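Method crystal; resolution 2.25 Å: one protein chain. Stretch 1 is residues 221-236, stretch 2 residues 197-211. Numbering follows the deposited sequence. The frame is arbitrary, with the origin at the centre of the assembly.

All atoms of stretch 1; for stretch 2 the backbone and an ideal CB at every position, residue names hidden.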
ATOM      1  N   GLY A 221      -9.971   7.214  -5.815  1.00 36.76           N
ATOM      2  CA  GLY A 221      -8.595   7.306  -5.359  1.00 35.12           C
ATOM      3  C   GLY A 221      -7.695   6.321  -6.076  1.00 35.01           C
ATOM      4  O   GLY A 221      -8.012   5.132  -6.160  1.00 33.18           O
ATOM      5  N   VAL A 222      -6.587   6.825  -6.613  1.00 33.86           N
ATOM      6  CA  VAL A 222      -5.454   5.991  -6.981  1.00 32.24           C
ATOM      7  C   VAL A 222      -4.560   6.107  -5.764  1.00 31.35           C
ATOM      8  O   VAL A 222      -3.810   7.073  -5.617  1.00 32.28           O
ATOM      9  CB  VAL A 222      -4.767   6.468  -8.274  1.00 33.89           C
ATOM     10  CG1 VAL A 222      -3.595   5.559  -8.619  1.00 35.88           C
ATOM     11  CG2 VAL A 222      -5.768   6.483  -9.421  1.00 34.22           C
ATOM     12  N   LEU A 223      -4.680   5.123  -4.875  1.00 31.09           N
ATOM     13  CA  LEU A 223      -4.154   5.217  -3.518  1.00 30.88           C
ATOM     14  C   LEU A 223      -2.736   4.648  -3.447  1.00 33.12           C
ATOM     15  O   LEU A 223      -2.491   3.576  -2.871  1.00 32.31           O
ATOM     16  CB  LEU A 223      -5.093   4.491  -2.550  1.00 32.57           C
ATOM     17  CG  LEU A 223      -6.556   4.949  -2.573  1.00 34.98           C
ATOM     18  CD1 LEU A 223      -7.413   4.022  -1.721  1.00 34.22           C
ATOM     19  CD2 LEU A 223      -6.686   6.395  -2.114  1.00 36.19           C
ATOM     20  N   LYS A 224      -1.805   5.399  -4.029  1.00 32.26           N
ATOM     21  CA  LYS A 224      -0.402   5.003  -4.089  1.00 32.59           C
ATOM     22  C   LYS A 224       0.259   5.192  -2.728  1.00 29.69           C
ATOM     23  O   LYS A 224       0.076   6.231  -2.094  1.00 29.78           O
ATOM     24  CB  LYS A 224       0.357   5.832  -5.120  1.00 33.18           C
ATOM     25  CG  LYS A 224      -0.170   5.724  -6.539  1.00 36.05           C
ATOM     26  CD  LYS A 224       0.777   6.411  -7.503  1.00 38.80           C
ATOM     27  CE  LYS A 224       0.230   6.411  -8.914  1.00 44.45           C
ATOM     28  NZ  LYS A 224       1.197   7.067  -9.831  1.00 49.49           N
ATOM     29  N   PRO A 225       1.033   4.192  -2.274  1.00 29.38           N
ATOM     30  CA  PRO A 225       1.777   4.377  -1.030  1.00 31.09           C
ATOM     31  C   PRO A 225       2.932   5.355  -1.242  1.00 32.19           C
ATOM     32  O   PRO A 225       3.628   5.273  -2.252  1.00 34.07           O
ATOM     33  CB  PRO A 225       2.269   2.964  -0.694  1.00 29.60           C
ATOM     34  CG  PRO A 225       2.293   2.240  -1.988  1.00 30.75           C
ATOM     35  CD  PRO A 225       1.286   2.879  -2.893  1.00 29.82           C
ATOM     36  N   PHE A 226       3.111   6.276  -0.302  1.00 35.72           N
ATOM     37  CA  PHE A 226       4.092   7.368  -0.440  1.00 41.98           C
ATOM     38  C   PHE A 226       5.331   7.174   0.435  1.00 38.22           C
ATOM     39  O   PHE A 226       6.201   8.041   0.458  1.00 45.04           O
ATOM     40  CB  PHE A 226       3.442   8.740  -0.166  1.00 45.56           C
ATOM     41  CG  PHE A 226       2.736   8.836   1.159  1.00 54.59           C
ATOM     42  CD1 PHE A 226       3.442   9.109   2.326  1.00 57.28           C
ATOM     43  CD2 PHE A 226       1.355   8.651   1.238  1.00 67.61           C
ATOM     44  CE1 PHE A 226       2.790   9.194   3.549  1.00 63.08           C
ATOM     45  CE2 PHE A 226       0.695   8.738   2.458  1.00 75.80           C
ATOM     46  CZ  PHE A 226       1.414   9.011   3.616  1.00 75.41           C
ATOM     47  N   ASP A 227       5.409   6.040   1.130  1.00 33.53           N
ATOM     48  CA  ASP A 227       6.495   5.742   2.055  1.00 33.92           C
ATOM     49  C   ASP A 227       6.987   4.328   1.739  1.00 34.80           C
ATOM     50  O   ASP A 227       6.181   3.397   1.725  1.00 34.11           O
ATOM     51  CB  ASP A 227       5.961   5.810   3.490  1.00 37.72           C
ATOM     52  CG  ASP A 227       7.068   5.875   4.546  1.00 44.36           C
ATOM     53  OD1 ASP A 227       8.207   5.414   4.300  1.00 40.43           O
ATOM     54  OD2 ASP A 227       6.777   6.387   5.650  1.00 47.22           O
ATOM     55  N   PRO A 228       8.300   4.150   1.489  1.00 31.16           N
ATOM     56  CA  PRO A 228       8.788   2.779   1.292  1.00 29.97           C
ATOM     57  C   PRO A 228       8.810   1.896   2.556  1.00 26.28           C
ATOM     58  O   PRO A 228       9.046   0.694   2.441  1.00 29.39           O
ATOM     59  CB  PRO A 228      10.205   2.977   0.738  1.00 31.28           C
ATOM     60  CG  PRO A 228      10.610   4.335   1.176  1.00 34.31           C
ATOM     61  CD  PRO A 228       9.358   5.152   1.258  1.00 34.90           C
ATOM     62  N   LEU A 229       8.583   2.482   3.730  1.00 26.19           N
ATOM     63  CA  LEU A 229       8.508   1.745   4.997  1.00 31.34           C
ATOM     64  C   LEU A 229       9.785   0.939   5.235  1.00 30.22           C
ATOM     65  O   LEU A 229       9.737  -0.262   5.511  1.00 32.21           O
ATOM     66  CB  LEU A 229       7.272   0.835   5.027  1.00 30.60           C
ATOM     67  CG  LEU A 229       5.925   1.492   4.726  1.00 31.26           C
ATOM     68  CD1 LEU A 229       4.836   0.438   4.738  1.00 32.06           C
ATOM     69  CD2 LEU A 229       5.595   2.604   5.710  1.00 33.00           C
ATOM     70  N   ASP A 230      10.921   1.619   5.105  1.00 28.46           N
ATOM     71  CA  ASP A 230      12.224   0.964   5.171  1.00 28.36           C
ATOM     72  C   ASP A 230      12.761   0.856   6.584  1.00 27.01           C
ATOM     73  O   ASP A 230      12.622   1.777   7.382  1.00 27.75           O
ATOM     74  CB  ASP A 230      13.261   1.658   4.276  1.00 28.11           C
ATOM     75  CG  ASP A 230      13.537   3.090   4.673  1.00 29.12           C
ATOM     76  OD1 ASP A 230      12.565   3.855   4.825  1.00 31.20           O
ATOM     77  OD2 ASP A 230      14.721   3.470   4.795  1.00 33.05           O
ATOM     78  N   SER A 231      13.360  -0.290   6.887  1.00 28.80           N
ATOM     79  CA  SER A 231      14.331  -0.377   7.966  1.00 29.90           C
ATOM     80  C   SER A 231      15.620   0.158   7.374  1.00 28.13           C
ATOM     81  O   SER A 231      15.933  -0.156   6.229  1.00 31.15           O
ATOM     82  CB  SER A 231      14.513  -1.817   8.437  1.00 29.82           C
ATOM     83  OG  SER A 231      13.307  -2.310   8.980  1.00 34.54           O
ATOM     84  N   TRP A 232      16.346   0.985   8.126  1.00 28.36           N
ATOM     85  CA  TRP A 232      17.623   1.510   7.662  1.00 28.02           C
ATOM     86  C   TRP A 232      18.722   1.452   8.709  1.00 29.01           C
ATOM     87  O   TRP A 232      18.477   1.473   9.923  1.00 28.12           O
ATOM     88  CB  TRP A 232      17.482   2.934   7.094  1.00 28.68           C
ATOM     89  CG  TRP A 232      17.000   3.988   8.050  1.00 28.27           C
ATOM     90  CD1 TRP A 232      15.718   4.437   8.185  1.00 28.92           C
ATOM     91  CD2 TRP A 232      17.791   4.759   8.967  1.00 29.52           C
ATOM     92  NE1 TRP A 232      15.655   5.420   9.137  1.00 28.79           N
ATOM     93  CE2 TRP A 232      16.910   5.639   9.638  1.00 30.29           C
ATOM     94  CE3 TRP A 232      19.152   4.783   9.298  1.00 30.92           C
ATOM     95  CZ2 TRP A 232      17.348   6.542  10.621  1.00 33.19           C
ATOM     96  CZ3 TRP A 232      19.592   5.684  10.283  1.00 32.71           C
ATOM     97  CH2 TRP A 232      18.688   6.553  10.925  1.00 33.49           C
ATOM     98  N   LEU A 233      19.942   1.403   8.193  1.00 30.39           N
ATOM     99  CA  LEU A 233      21.149   1.230   8.978  1.00 30.05           C
ATOM    100  C   LEU A 233      22.232   2.086   8.350  1.00 30.26           C
ATOM    101  O   LEU A 233      22.448   2.015   7.129  1.00 30.19           O
ATOM    102  CB  LEU A 233      21.537  -0.246   8.942  1.00 34.40           C
ATOM    103  CG  LEU A 233      22.849  -0.737   9.559  1.00 40.06           C
ATOM    104  CD1 LEU A 233      22.681  -2.155  10.082  1.00 46.23           C
ATOM    105  CD2 LEU A 233      23.992  -0.689   8.564  1.00 44.86           C
ATOM    106  N   THR A 234      22.913   2.886   9.171  1.00 29.44           N
ATOM    107  CA  THR A 234      23.991   3.745   8.692  1.00 31.82           C
ATOM    108  C   THR A 234      25.334   3.131   9.055  1.00 33.57           C
ATOM    109  O   THR A 234      25.605   2.879  10.227  1.00 36.00           O
ATOM    110  CB  THR A 234      23.867   5.171   9.265  1.00 32.61           C
ATOM    111  OG1 THR A 234      22.634   5.744   8.817  1.00 32.28           O
ATOM    112  CG2 THR A 234      25.024   6.067   8.794  1.00 35.00           C
ATOM    113  N   LEU A 235      26.165   2.884   8.045  1.00 33.37           N
ATOM    114  CA  LEU A 235      27.523   2.390   8.262  1.00 36.17           C
ATOM    115  C   LEU A 235      28.482   3.556   8.428  1.00 38.11           C
ATOM    116  O   LEU A 235      28.445   4.494   7.640  1.00 37.50           O
ATOM    117  CB  LEU A 235      27.983   1.561   7.076  1.00 37.77           C
ATOM    118  CG  LEU A 235      27.119   0.369   6.660  1.00 38.42           C
ATOM    119  CD1 LEU A 235      27.589  -0.168   5.315  1.00 42.12           C
ATOM    120  CD2 LEU A 235      27.147  -0.725   7.713  1.00 38.31           C
ATOM    121  N   GLN A 236      29.331   3.494   9.452  1.00 39.33           N
ATOM    122  CA  GLN A 236      30.421   4.447   9.625  1.00 42.64           C
ATOM    123  C   GLN A 236      31.656   3.793   9.004  1.00 42.75           C
ATOM    124  O   GLN A 236      32.260   2.899   9.601  1.00 40.33           O
ATOM    125  CB  GLN A 236      30.641   4.764  11.105  1.00 46.75           C
ATOM    126  CG  GLN A 236      29.451   5.431  11.787  1.00 50.53           C
ATOM    127  CD  GLN A 236      29.637   5.613  13.291  1.00 55.89           C
ATOM    128  OE1 GLN A 236      30.337   4.840  13.952  1.00 55.25           O
ATOM    129  NE2 GLN A 236      28.991   6.639  13.843  1.00 54.20           N
ATOM    130  N   UNK A 197      24.236   5.039   4.289  1.00 31.15           N
ATOM    131  CA  UNK A 197      22.954   4.529   4.763  1.00 30.38           C
ATOM    132  C   UNK A 197      22.362   3.507   3.787  1.00 31.70           C
ATOM    133  O   UNK A 197      22.194   3.795   2.602  1.00 31.88           O
ATOM    134  CB  UNK A 197      21.973   5.685   4.972  1.00 30.38           C
ATOM    135  N   UNK A 198      22.062   2.320   4.318  1.00 30.43           N
ATOM    136  CA  UNK A 198      21.394   1.246   3.594  1.00 29.87           C
ATOM    137  C   UNK A 198      19.905   1.261   3.956  1.00 27.33           C
ATOM    138  O   UNK A 198      19.560   1.294   5.136  1.00 28.79           O
ATOM    139  CB  UNK A 198      22.025  -0.110   3.917  1.00 29.87           C
ATOM    140  N   UNK A 199      19.037   1.236   2.945  1.00 25.33           N
ATOM    141  CA  UNK A 199      17.583   1.207   3.143  1.00 26.22           C
ATOM    142  C   UNK A 199      17.017  -0.121   2.689  1.00 23.84           C
ATOM    143  O   UNK A 199      17.238  -0.519   1.549  1.00 25.89           O
ATOM    144  CB  UNK A 199      16.905   2.353   2.389  1.00 26.22           C
ATOM    145  N   UNK A 200      16.266  -0.778   3.569  1.00 25.62           N
ATOM    146  CA  UNK A 200      15.610  -2.057   3.276  1.00 26.96           C
ATOM    147  C   UNK A 200      14.102  -1.837   3.143  1.00 27.41           C
ATOM    148  O   UNK A 200      13.380  -1.878   4.135  1.00 24.47           O
ATOM    149  CB  UNK A 200      15.910  -3.087   4.367  1.00 26.96           C
ATOM    150  N   UNK A 201      13.641  -1.615   1.909  1.00 26.34           N
ATOM    151  CA  UNK A 201      12.264  -1.189   1.641  1.00 28.81           C
ATOM    152  C   UNK A 201      11.266  -2.343   1.637  1.00 26.31           C
ATOM    153  O   UNK A 201      11.518  -3.390   1.038  1.00 30.26           O
ATOM    154  CB  UNK A 201      12.202  -0.464   0.295  1.00 28.81           C
ATOM    155  N   UNK A 202      10.120  -2.124   2.270  1.00 25.20           N
ATOM    156  CA  UNK A 202       8.979  -3.033   2.145  1.00 28.37           C
ATOM    157  C   UNK A 202       8.171  -2.787   0.865  1.00 28.30           C
ATOM    158  O   UNK A 202       7.550  -3.711   0.349  1.00 29.48           O
ATOM    159  CB  UNK A 202       8.067  -2.889   3.365  1.00 28.37           C
ATOM    160  N   UNK A 203       8.168  -1.543   0.379  1.00 29.35           N
ATOM    161  CA  UNK A 203       7.403  -1.141  -0.805  1.00 30.75           C
ATOM    162  C   UNK A 203       8.332  -0.487  -1.836  1.00 30.21           C
ATOM    163  O   UNK A 203       9.050   0.458  -1.519  1.00 32.49           O
ATOM    164  CB  UNK A 203       6.276  -0.182  -0.418  1.00 30.75           C
ATOM    165  N   UNK A 204       8.284  -0.976  -3.072  1.00 31.79           N
ATOM    166  CA  UNK A 204       9.123  -0.475  -4.163  1.00 34.35           C
ATOM    167  C   UNK A 204       8.336   0.115  -5.346  1.00 35.81           C
ATOM    168  O   UNK A 204       8.911   0.336  -6.412  1.00 37.57           O
ATOM    169  CB  UNK A 204      10.013  -1.611  -4.671  1.00 34.35           C
ATOM    170  N   UNK A 205       7.031   0.338  -5.165  1.00 39.30           N
ATOM    171  CA  UNK A 205       6.190   1.053  -6.145  1.00 39.33           C
ATOM    172  C   UNK A 205       5.592   2.269  -5.440  1.00 41.21           C
ATOM    173  O   UNK A 205       4.376   2.432  -5.333  1.00 49.97           O
ATOM    174  CB  UNK A 205       5.092   0.151  -6.713  1.00 39.33           C
ATOM    175  N   UNK A 206       6.488   3.121  -4.960  1.00 42.20           N
ATOM    176  CA  UNK A 206       6.123   4.292  -4.183  1.00 41.86           C
ATOM    177  C   UNK A 206       5.694   5.409  -5.137  1.00 41.55           C
ATOM    178  O   UNK A 206       6.231   5.541  -6.236  1.00 47.40           O
ATOM    179  CB  UNK A 206       7.285   4.743  -3.296  1.00 41.86           C
ATOM    180  N   UNK A 207       4.719   6.204  -4.712  1.00 38.19           N
ATOM    181  CA  UNK A 207       4.296   7.368  -5.482  1.00 40.88           C
ATOM    182  C   UNK A 207       3.419   8.286  -4.666  1.00 41.73           C
ATOM    183  O   UNK A 207       3.254   8.094  -3.463  1.00 46.36           O
ATOM    184  CB  UNK A 207       3.554   6.932  -6.747  1.00 40.88           C
ATOM    185  N   UNK A 208       2.847   9.281  -5.331  1.00 43.94           N
ATOM    186  CA  UNK A 208       1.964  10.237  -4.672  1.00 47.61           C
ATOM    187  C   UNK A 208       0.500   9.820  -4.904  1.00 42.29           C
ATOM    188  O   UNK A 208       0.074   9.670  -6.055  1.00 42.12           O
ATOM    189  CB  UNK A 208       2.217  11.654  -5.190  1.00 47.61           C
ATOM    190  N   UNK A 209      -0.265   9.595  -3.812  1.00 37.03           N
ATOM    191  CA  UNK A 209      -1.655   9.199  -3.996  1.00 35.90           C
ATOM    192  C   UNK A 209      -2.524  10.352  -4.477  1.00 37.70           C
ATOM    193  O   UNK A 209      -2.429  11.457  -3.948  1.00 43.76           O
ATOM    194  CB  UNK A 209      -2.217   8.639  -2.688  1.00 35.90           C
ATOM    195  N   UNK A 210      -3.355  10.079  -5.479  1.00 38.41           N
ATOM    196  CA  UNK A 210      -4.203  11.077  -6.106  1.00 39.92           C
ATOM    197  C   UNK A 210      -5.671  10.811  -5.792  1.00 42.00           C
ATOM    198  O   UNK A 210      -6.075   9.668  -5.569  1.00 43.20           O
ATOM    199  CB  UNK A 210      -3.976  11.096  -7.619  1.00 39.92           C
ATOM    200  N   UNK A 211      -6.457  11.885  -5.756  1.00 40.56           N
ATOM    201  CA  UNK A 211      -7.912  11.799  -5.709  1.00 39.78           C
ATOM    202  C   UNK A 211      -8.407  12.406  -7.014  1.00 39.63           C
ATOM    203  O   UNK A 211      -7.862  13.409  -7.484  1.00 40.33           O
ATOM    204  CB  UNK A 211      -8.495  12.512  -4.488  1.00 39.78           C
TER

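Position 197 pairs with Thr 234 without backbone hydrogen bonds, CA to CA 4.1 Å. Its ideal CB lies 3.9 Å from Thr 234 OG1, so a small polar or beta-branched residue would suit. It is Thr 197: its OG1 hydrogen-bonds Thr 234 OG1 at 2.9 Å, and either could be the donor.

At 198 the backbone is locked to Leu 233: N of 198 donates to Leu 233 O (2.9 Å, 168°), and the return bond completes the pair. CB shares the sheet face of Leu 233, favouring any aliphatic residue. Ile 198 puts CD1 3.8 Å from Leu 235 CD1.

The ideal CB of 199 sits 3.4 Å from Asp 230 OD2, a carboxylate oxygen, and on the same face of the sheet as the Trp 232 side chain. A donor is invited; Ser, Asn, His or a basic residue could serve. In His 199, with chi1 m, ND1 donates to Asp 230 OD2 (2.8 Å, 159°), the acceptor lying near the ring plane.

Position 200 forms the hydrogen-bonded pair with Ser 231, its N reaching Ser 231 O at 2.8 Å. CB turns to the face of Ser 231 and Leu 233, where many residues fit; Leu 200 is found.

At 201 CB points sideways, and the nearby Asp 230 carboxylate would favour a neutral or basic residue. The residue is nonetheless Asp 201, whose OD1 lies 4.4 Å from Asp 230 OD2; OD1 is hydrogen-bonded elsewhere in the structure.

At 202 CB is 3.8 Å from Leu 229 O, so a long donor is plausible, though not required. Arg 202 NE donates to a water (2.9 Å) that in turn donates to Leu 229 O (2.7 Å).

CB of 203 points toward stretch 1, 4.9 Å from Pro 225 CG, which suits a branched aliphatic. Ile 203 reaches Pro 225 CG with CG2 (3.8 Å) and Leu 229 CD1 with CD1 (3.7 Å).

Positions 204, 205 and 208 have no stretch 1 atom within 5.5 Å of CB: Thr 204, Ile 205, Thr 208.

At 206, CB is 3.8 Å from Pro 225 O; a compact apolar residue fits. Val 206 CG2 lies 4.0 Å from Pro 228 CB.

An ideal CB at 207 would clash with Lys 224 CD (2.9 Å), and phi/psi is -167/-172. Glycine is indicated, and Gly 207 N donates to Pro 225 O (2.8 Å).

At 209, phi of -73° permits proline, among others. Pro 209 CG lies 3.9 Å from Phe 226 CD2.

Position 210 exchanges backbone hydrogen bonds with Val 222 and shares its face, suiting an apolar residue: Leu 210. CB of 211 stays 5.3 Å from Gly 221 CA, leaving the choice open: Val 211.

Stretch 2, residues 197-211: TIHLDRITIVGTPLV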
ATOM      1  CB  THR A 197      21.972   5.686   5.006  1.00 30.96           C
ATOM      2  OG1 THR A 197      22.502   6.527   6.035  1.00 32.50           O
ATOM      3  CG2 THR A 197      20.605   5.177   5.438  1.00 30.15           C
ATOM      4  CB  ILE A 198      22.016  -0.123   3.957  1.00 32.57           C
ATOM      5  CG1 ILE A 198      23.482  -0.161   3.501  1.00 35.70           C
ATOM      6  CG2 ILE A 198      21.221  -1.258   3.325  1.00 32.92           C
ATOM      7  CD1 ILE A 198      24.255  -1.386   3.939  1.00 39.93           C
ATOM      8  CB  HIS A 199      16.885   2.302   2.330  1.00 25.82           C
ATOM      9  CG  HIS A 199      17.433   3.673   2.553  1.00 29.50           C
ATOM     10  ND1 HIS A 199      16.921   4.533   3.500  1.00 31.19           N
ATOM     11  CD2 HIS A 199      18.429   4.347   1.928  1.00 30.75           C
ATOM     12  CE1 HIS A 199      17.590   5.674   3.459  1.00 32.10           C
ATOM     13  NE2 HIS A 199      18.509   5.587   2.515  1.00 30.01           N
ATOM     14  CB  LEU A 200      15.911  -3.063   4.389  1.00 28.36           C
ATOM     15  CG  LEU A 200      17.379  -3.183   4.793  1.00 31.06           C
ATOM     16  CD1 LEU A 200      17.513  -4.248   5.876  1.00 34.70           C
ATOM     17  CD2 LEU A 200      18.268  -3.492   3.596  1.00 29.33           C
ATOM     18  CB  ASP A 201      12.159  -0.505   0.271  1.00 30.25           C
ATOM     19  CG  ASP A 201      13.070   0.691   0.134  1.00 34.39           C
ATOM     20  OD1 ASP A 201      13.314   1.397   1.133  1.00 35.03           O
ATOM     21  OD2 ASP A 201      13.535   0.927  -0.993  1.00 38.24           O
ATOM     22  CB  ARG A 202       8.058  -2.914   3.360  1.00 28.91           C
ATOM     23  CG  ARG A 202       8.642  -3.491   4.634  1.00 28.96           C
ATOM     24  CD  ARG A 202       7.790  -3.116   5.832  1.00 31.01           C
ATOM     25  NE  ARG A 202       8.254  -3.764   7.057  1.00 34.56           N
ATOM     26  CZ  ARG A 202       7.928  -4.995   7.464  1.00 36.19           C
ATOM     27  NH1 ARG A 202       7.107  -5.780   6.755  1.00 35.19           N
ATOM     28  NH2 ARG A 202       8.431  -5.453   8.610  1.00 38.45           N
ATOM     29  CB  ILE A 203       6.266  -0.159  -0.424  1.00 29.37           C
ATOM     30  CG1 ILE A 203       5.300  -0.828   0.570  1.00 31.49           C
ATOM     31  CG2 ILE A 203       5.514   0.308  -1.669  1.00 30.33           C
ATOM     32  CD1 ILE A 203       4.232   0.092   1.140  1.00 31.41           C
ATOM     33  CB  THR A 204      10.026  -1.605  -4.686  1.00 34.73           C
ATOM     34  OG1 THR A 204       9.212  -2.655  -5.217  1.00 35.00           O
ATOM     35  CG2 THR A 204      10.903  -2.148  -3.559  1.00 31.66           C
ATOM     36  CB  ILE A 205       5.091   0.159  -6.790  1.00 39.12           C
ATOM     37  CG1 ILE A 205       4.352  -0.690  -5.742  1.00 37.73           C
ATOM     38  CG2 ILE A 205       5.698  -0.738  -7.865  1.00 39.38           C
ATOM     39  CD1 ILE A 205       3.005  -1.190  -6.219  1.00 38.67           C
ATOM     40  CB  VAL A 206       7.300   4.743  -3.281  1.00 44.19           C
ATOM     41  CG1 VAL A 206       6.964   6.022  -2.518  1.00 47.05           C
ATOM     42  CG2 VAL A 206       7.674   3.628  -2.309  1.00 42.82           C
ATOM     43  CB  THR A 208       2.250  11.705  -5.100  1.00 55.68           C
ATOM     44  OG1 THR A 208       1.516  12.599  -4.253  1.00 60.29           O
ATOM     45  CG2 THR A 208       1.896  11.987  -6.573  1.00 63.87           C
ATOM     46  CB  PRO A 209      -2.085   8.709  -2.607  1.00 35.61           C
ATOM     47  CG  PRO A 209      -1.153   9.344  -1.649  1.00 36.00           C
ATOM     48  CD  PRO A 209       0.112   9.674  -2.385  1.00 36.44           C
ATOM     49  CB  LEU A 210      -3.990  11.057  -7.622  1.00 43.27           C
ATOM     50  CG  LEU A 210      -2.560  11.296  -8.126  1.00 43.89           C
ATOM     51  CD1 LEU A 210      -2.503  11.296  -9.649  1.00 42.89           C
ATOM     52  CD2 LEU A 210      -2.003  12.605  -7.582  1.00 45.92           C
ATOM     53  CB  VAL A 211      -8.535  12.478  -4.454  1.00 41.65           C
ATOM     54  CG1 VAL A 211      -8.115  13.935  -4.299  1.00 44.11           C
ATOM     55  CG2 VAL A 211     -10.055  12.372  -4.478  1.00 44.90           C
TER
HETATM   56  O   HOH W   1      10.627  -2.080   7.315  1.00 28.47           O
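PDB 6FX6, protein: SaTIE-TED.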